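Local coordinates for endo-beta-mannanase (Opitutaceae bacterium TAV5, PDB 7BOB), which probably removes mannose units from the ends of beta-1,4-linked manno-oligosaccharides, as a homotrimeric exo-beta-1,4-mannosidase of glycoside hydrolase family 5, at residues V200-S212 / P227-M239. Numbering follows the deposited sequence.
Sequences VIADTGWRLGGSS and PNPAQPGIDVLTM
The carboxamide of N228 lies against the backbone of R207-G209 and bonds to it at both ends. N228 ND2 donates to R207 O over 2.9 Å, nearly straight and on a lone pair in the carbonyl plane. N228 OD1 receives G209 N at 2.9 Å, the donor tilted from the plane of the amide carbonyl. With CG anti to the backbone N (chi1 174°), the amide is carried across to segment 200-212; asparagine suits the place because one short group offers both donor and acceptor. Q231 NE2 adds a second bond to R207 O, 3.1 Å long, from above the carbonyl plane, and also donates to Q199 OE1. A leucine here in place of N228, having neither donor nor acceptor, would probably leave G209 N without this acceptor and take one of its two described donors from R207 O.

The contact joins the two arms of the long loop that leads from helix 198-201 to strand 237-241, returning the chain to the parallel eight-stranded sheet, consistent with the (beta/alpha)8 barrel of family 5. N228 to Q231 form a type I beta turn, whose second position suits P229. One water bridges the loops, donating to G205 O and A230 O and accepting from R207 N.

Apolar contacts flank these bonds. R207 CB lies 4.1 Å from A230 CB, whose methyl also packs on the G209 backbone, and G210, lacking a side chain, lets the turn come close. Deeper in, L208 CD2 meets L237 CD1 at 4.1 Å, and V200 CG2 approaches M239 CE, near Y267 of helix 258-272.

A salt bridge braces the R207 loop: R207 NE and NH2 grip D203 side-on, with R207 NH2 2.9 Å from D203 OD2, while G205 N reaches D203 OD1 from the face opposite R207 NE in an Asx turn.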
# COMPACT_ATOMS: atom_id res chain seq x y z
N VAL A 200 -3.28 0.12 21.84
CA VAL A 200 -1.82 0.12 21.98
C VAL A 200 -1.13 -0.08 20.63
O VAL A 200 -0.15 0.60 20.33
CB VAL A 200 -1.38 -0.98 22.97
CG1 VAL A 200 0.13 -0.98 23.10
CG2 VAL A 200 -2.04 -0.78 24.34
N ILE A 201 -1.60 -1.02 19.82
CA ILE A 201 -0.87 -1.46 18.63
C ILE A 201 -1.31 -0.76 17.34
O ILE A 201 -0.67 -0.98 16.30
CB ILE A 201 -0.96 -2.99 18.46
CG1 ILE A 201 -2.39 -3.39 18.08
CG2 ILE A 201 -0.47 -3.73 19.76
CD1 ILE A 201 -2.49 -4.75 17.41
N ALA A 202 -2.38 0.04 17.35
CA ALA A 202 -2.75 0.82 16.16
C ALA A 202 -3.16 2.23 16.56
O ALA A 202 -3.24 2.57 17.75
CB ALA A 202 -3.88 0.14 15.37
N ASP A 203 -3.39 3.09 15.56
CA ASP A 203 -3.99 4.40 15.79
C ASP A 203 -5.37 4.38 15.13
O ASP A 203 -5.50 4.64 13.93
CB ASP A 203 -3.17 5.57 15.25
CG ASP A 203 -3.75 6.93 15.67
OD1 ASP A 203 -4.72 6.96 16.47
OD2 ASP A 203 -3.23 7.97 15.22
N THR A 204 -6.37 4.05 15.93
CA THR A 204 -7.76 3.98 15.52
C THR A 204 -8.53 5.23 15.89
O THR A 204 -9.72 5.30 15.61
CB THR A 204 -8.44 2.78 16.17
OG1 THR A 204 -8.51 3.03 17.59
CG2 THR A 204 -7.64 1.50 15.92
N GLY A 205 -7.87 6.19 16.55
CA GLY A 205 -8.55 7.28 17.21
C GLY A 205 -8.98 6.98 18.63
O GLY A 205 -9.43 7.89 19.34
N TRP A 206 -8.83 5.73 19.08
CA TRP A 206 -9.14 5.35 20.47
C TRP A 206 -7.79 5.26 21.20
O TRP A 206 -7.10 4.24 21.13
CB TRP A 206 -9.94 4.06 20.51
CG TRP A 206 -11.37 4.27 20.03
CD1 TRP A 206 -11.83 4.15 18.75
CD2 TRP A 206 -12.50 4.66 20.83
NE1 TRP A 206 -13.18 4.44 18.70
CE2 TRP A 206 -13.61 4.76 19.96
CE3 TRP A 206 -12.68 4.95 22.19
CZ2 TRP A 206 -14.89 5.11 20.41
CZ3 TRP A 206 -13.93 5.31 22.64
CH2 TRP A 206 -15.03 5.38 21.75
N ARG A 207 -7.42 6.35 21.87
CA ARG A 207 -6.04 6.57 22.26
C ARG A 207 -5.86 6.60 23.77
O ARG A 207 -6.75 7.04 24.51
CB ARG A 207 -5.52 7.88 21.69
CG ARG A 207 -5.46 7.90 20.17
CD ARG A 207 -5.33 9.32 19.67
NE ARG A 207 -4.92 9.35 18.27
CZ ARG A 207 -4.67 10.47 17.60
NH1 ARG A 207 -4.78 11.65 18.21
NH2 ARG A 207 -4.28 10.41 16.32
N LEU A 208 -4.70 6.13 24.19
CA LEU A 208 -4.20 6.33 25.55
C LEU A 208 -3.36 7.59 25.53
O LEU A 208 -2.27 7.60 24.97
CB LEU A 208 -3.34 5.14 26.00
CG LEU A 208 -3.94 3.75 25.87
CD1 LEU A 208 -2.90 2.70 26.20
CD2 LEU A 208 -5.14 3.63 26.81
N GLY A 209 -3.85 8.66 26.14
CA GLY A 209 -2.97 9.80 26.33
C GLY A 209 -3.41 11.10 25.71
O GLY A 209 -3.21 11.35 24.51
N GLY A 210 -4.03 11.94 26.54
CA GLY A 210 -4.22 13.35 26.24
C GLY A 210 -3.77 14.19 27.42
O GLY A 210 -3.23 13.68 28.41
N SER A 211 -4.01 15.50 27.30
CA SER A 211 -3.82 16.42 28.41
C SER A 211 -5.11 17.20 28.64
O SER A 211 -5.68 17.78 27.71
CB SER A 211 -2.64 17.38 28.15
OG SER A 211 -3.05 18.51 27.41
N SER A 212 -5.55 17.21 29.90
CA SER A 212 -6.89 17.67 30.29
C SER A 212 -7.22 19.10 29.85
O SER A 212 -8.33 19.38 29.40
CB SER A 212 -7.04 17.54 31.81
OG SER A 212 -8.40 17.59 32.20
N PRO A 227 -9.78 10.03 33.86
CA PRO A 227 -8.33 9.75 33.90
C PRO A 227 -7.64 9.91 32.55
O PRO A 227 -6.50 10.38 32.52
CB PRO A 227 -8.26 8.30 34.41
CG PRO A 227 -9.56 7.71 34.12
CD PRO A 227 -10.58 8.82 34.14
N ASN A 228 -8.29 9.55 31.44
CA ASN A 228 -7.65 9.55 30.12
C ASN A 228 -8.39 10.54 29.22
O ASN A 228 -9.31 10.16 28.49
CB ASN A 228 -7.64 8.14 29.52
CG ASN A 228 -7.11 8.10 28.07
OD1 ASN A 228 -6.34 8.97 27.65
ND2 ASN A 228 -7.54 7.10 27.30
N PRO A 229 -7.96 11.81 29.20
CA PRO A 229 -8.70 12.84 28.45
C PRO A 229 -8.84 12.59 26.94
O PRO A 229 -9.71 13.20 26.31
CB PRO A 229 -7.89 14.12 28.71
CG PRO A 229 -7.05 13.80 29.93
CD PRO A 229 -6.76 12.34 29.85
N ALA A 230 -8.02 11.71 26.35
CA ALA A 230 -8.20 11.38 24.94
C ALA A 230 -9.44 10.55 24.72
O ALA A 230 -9.89 10.41 23.58
CB ALA A 230 -6.99 10.63 24.40
N GLN A 231 -10.01 10.00 25.80
CA GLN A 231 -11.30 9.31 25.78
C GLN A 231 -12.21 10.06 26.75
O GLN A 231 -12.41 9.63 27.90
CB GLN A 231 -11.14 7.83 26.15
CG GLN A 231 -10.39 7.01 25.08
CD GLN A 231 -10.13 5.58 25.52
OE1 GLN A 231 -10.95 4.97 26.20
NE2 GLN A 231 -8.98 5.05 25.16
N PRO A 232 -12.78 11.18 26.32
CA PRO A 232 -13.52 12.03 27.25
C PRO A 232 -14.74 11.33 27.80
O PRO A 232 -15.46 10.63 27.08
CB PRO A 232 -13.90 13.24 26.39
CG PRO A 232 -13.95 12.67 24.99
CD PRO A 232 -12.82 11.70 24.94
N GLY A 233 -14.97 11.50 29.09
CA GLY A 233 -16.13 10.91 29.71
C GLY A 233 -16.02 9.44 30.05
O GLY A 233 -17.01 8.86 30.50
N ILE A 234 -14.84 8.82 29.88
CA ILE A 234 -14.65 7.40 30.15
C ILE A 234 -13.98 7.25 31.51
O ILE A 234 -12.87 7.75 31.72
CB ILE A 234 -13.82 6.73 29.05
CG1 ILE A 234 -14.57 6.79 27.71
CG2 ILE A 234 -13.50 5.29 29.44
CD1 ILE A 234 -15.80 5.93 27.69
N ASP A 235 -14.64 6.56 32.45
CA ASP A 235 -14.07 6.41 33.79
C ASP A 235 -13.13 5.22 33.89
O ASP A 235 -12.19 5.26 34.67
CB ASP A 235 -15.17 6.27 34.86
CG ASP A 235 -16.17 7.40 34.81
OD1 ASP A 235 -15.83 8.52 35.23
OD2 ASP A 235 -17.30 7.17 34.32
N VAL A 236 -13.40 4.15 33.15
CA VAL A 236 -12.65 2.91 33.27
C VAL A 236 -12.17 2.50 31.88
O VAL A 236 -12.98 2.14 31.02
CB VAL A 236 -13.49 1.78 33.88
CG1 VAL A 236 -12.64 0.52 33.97
CG2 VAL A 236 -14.02 2.18 35.27
N LEU A 237 -10.86 2.51 31.68
CA LEU A 237 -10.28 1.97 30.46
C LEU A 237 -10.49 0.46 30.44
O LEU A 237 -10.62 -0.17 31.50
CB LEU A 237 -8.79 2.30 30.39
CG LEU A 237 -8.48 3.78 30.59
CD1 LEU A 237 -6.97 4.04 30.42
CD2 LEU A 237 -9.30 4.61 29.59
N THR A 238 -10.55 -0.12 29.25
CA THR A 238 -10.65 -1.57 29.14
C THR A 238 -9.51 -2.14 28.29
O THR A 238 -8.89 -1.45 27.48
CB THR A 238 -11.99 -1.99 28.53
OG1 THR A 238 -12.05 -1.53 27.18
CG2 THR A 238 -13.16 -1.42 29.32
N MET A 239 -9.24 -3.44 28.50
CA MET A 239 -8.29 -4.20 27.71
C MET A 239 -8.91 -5.56 27.41
O MET A 239 -9.61 -6.14 28.25
CB MET A 239 -6.95 -4.37 28.43
CG MET A 239 -5.83 -4.95 27.57
SD MET A 239 -5.76 -4.12 25.96
CE MET A 239 -5.38 -2.43 26.44
O HOH W 1 -9.63 8.06 22.04